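Local coordinates for hypothetical protein (Pseudomonas syringae pv. tomato, PDB 2OT9), which is of unknown function but belongs to the YaeQ family of the PDDEXK clan, a group that includes many nucleases, at residues E83-P87 with L104-L110. Numbering follows the deposited sequence.
With SRT (S,R meso-tartaric acid), chain C.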
# COMPACT_ATOMS: atom_id res chain seq x y z
N GLU A 83 4.66 2.52 -3.48
CA GLU A 83 4.69 3.63 -2.53
C GLU A 83 3.31 3.91 -1.96
O GLU A 83 2.30 3.45 -2.51
CB GLU A 83 5.22 4.90 -3.21
CG GLU A 83 6.66 4.80 -3.72
CD GLU A 83 7.73 4.73 -2.60
OE1 GLU A 83 7.40 4.55 -1.39
OE2 GLU A 83 8.91 4.85 -2.95
N VAL A 84 3.27 4.67 -0.87
CA VAL A 84 2.01 5.14 -0.30
C VAL A 84 2.14 6.65 -0.03
O VAL A 84 3.24 7.16 0.18
CB VAL A 84 1.57 4.37 0.98
CG1 VAL A 84 1.53 2.83 0.72
CG2 VAL A 84 2.48 4.68 2.15
N GLY A 85 1.02 7.35 -0.05
CA GLY A 85 1.03 8.78 0.29
C GLY A 85 1.11 9.66 -0.95
O GLY A 85 0.42 9.40 -1.94
N GLN A 86 1.98 10.67 -0.91
CA GLN A 86 2.03 11.68 -1.95
C GLN A 86 3.47 11.93 -2.44
O GLN A 86 3.97 13.04 -2.32
CB GLN A 86 1.38 12.99 -1.45
CG GLN A 86 -0.12 12.84 -1.15
CD GLN A 86 -0.78 14.11 -0.66
OE1 GLN A 86 -0.27 15.21 -0.85
NE2 GLN A 86 -1.93 13.95 -0.01
N PRO A 87 4.12 10.89 -3.01
CA PRO A 87 5.47 11.12 -3.57
C PRO A 87 5.38 12.06 -4.77
O PRO A 87 4.34 12.09 -5.43
CB PRO A 87 5.92 9.73 -4.01
CG PRO A 87 4.64 8.97 -4.25
CD PRO A 87 3.66 9.50 -3.24
N LEU A 104 1.23 3.12 -6.69
CA LEU A 104 1.11 4.04 -5.57
C LEU A 104 -0.30 3.97 -5.04
O LEU A 104 -1.27 4.12 -5.81
CB LEU A 104 1.44 5.47 -6.02
CG LEU A 104 1.01 6.60 -5.08
CD1 LEU A 104 1.79 6.54 -3.73
CD2 LEU A 104 1.20 7.95 -5.76
N LEU A 105 -0.43 3.75 -3.72
CA LEU A 105 -1.70 3.98 -3.04
C LEU A 105 -1.64 5.35 -2.37
O LEU A 105 -1.04 5.50 -1.29
CB LEU A 105 -2.00 2.91 -1.97
CG LEU A 105 -2.55 1.56 -2.40
CD1 LEU A 105 -3.02 0.79 -1.18
CD2 LEU A 105 -3.72 1.77 -3.40
N ALA A 106 -2.27 6.33 -3.00
CA ALA A 106 -2.24 7.69 -2.54
C ALA A 106 -3.32 7.89 -1.47
O ALA A 106 -4.31 7.16 -1.47
CB ALA A 106 -2.47 8.64 -3.72
N TYR A 107 -3.10 8.82 -0.54
CA TYR A 107 -4.14 9.16 0.44
C TYR A 107 -3.94 10.59 0.88
O TYR A 107 -2.92 11.22 0.55
CB TYR A 107 -4.15 8.18 1.64
CG TYR A 107 -3.00 8.37 2.60
CD1 TYR A 107 -3.15 9.16 3.76
CD2 TYR A 107 -1.77 7.75 2.37
CE1 TYR A 107 -2.10 9.35 4.64
CE2 TYR A 107 -0.68 7.94 3.25
CZ TYR A 107 -0.87 8.74 4.39
OH TYR A 107 0.18 8.94 5.26
N GLY A 108 -4.92 11.11 1.62
CA GLY A 108 -4.96 12.52 1.96
C GLY A 108 -5.70 13.28 0.88
O GLY A 108 -6.16 12.69 -0.11
N SER A 109 -5.78 14.59 1.06
CA SER A 109 -6.34 15.52 0.09
C SER A 109 -5.43 15.60 -1.13
O SER A 109 -4.26 15.98 -1.02
CB SER A 109 -6.49 16.90 0.75
OG SER A 109 -6.63 17.92 -0.23
N LEU A 110 -5.96 15.22 -2.29
CA LEU A 110 -5.15 15.07 -3.50
C LEU A 110 -5.28 16.18 -4.53
O LEU A 110 -4.61 16.15 -5.55
CB LEU A 110 -5.42 13.70 -4.15
CG LEU A 110 -4.92 12.44 -3.44
CD1 LEU A 110 -4.99 11.31 -4.46
CD2 LEU A 110 -3.49 12.58 -2.89
O1 SRT C . 3.72 10.63 1.14
O11 SRT C . 5.39 12.01 0.89
C1 SRT C . 4.93 10.90 1.21
C2 SRT C . 5.82 9.78 1.67
O2 SRT C . 6.73 10.10 2.74
C3 SRT C . 6.55 9.29 0.44
O3 SRT C . 5.59 8.43 -0.19
C4 SRT C . 7.84 8.56 0.79
O4 SRT C . 7.90 7.75 1.75
O41 SRT C . 8.83 8.82 0.07
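Parallel pairing is established by two beta bridges, Glu-83 with Leu-104 (CA-CA 4.7 Å) and Val-84 with Leu-105 (CA-CA 4.8 Å), and by two backbone hydrogen bonds: Leu-105 N to Glu-83 O and Gly-85 N to Leu-105 O, each 3.0 Å with an N-H...O angle of 155°. Ala-106 CA adds a CA-H...O contact to Gly-85 O (3.2 Å). Past the two bridges, the Gln-86 side chain continues the connection: NE2 donates an almost straight bond to Tyr-107 O (3.0 Å, 174°) and a weak one to Ser-109 O (3.3 Å, 122°).

Apolar contacts lie on both faces. Leu-104 CD1 meets Pro-87 CD at 3.5 Å, while on the other face Val-84 CG1 and Leu-105 CB are 4.4 Å apart, both side chains against Val-42 of helix 37-49. The carboxylate of Glu-83 leads away to a salt bridge with Arg-91.

Meso-tartrate binds the strand end, with O3 donating to Val-84 O (2.7 Å) and Gln-86 N donating to O1 (2.7 Å, 172°). Gly-85 CA lies 3.4 Å from tartrate O1, which a CB would clash with. The arrangement is a beta-alpha-beta crossover, strand 78-84, helix 89-96 and strand 101-106, with a ligand pocket at the C-terminal end of its first strand.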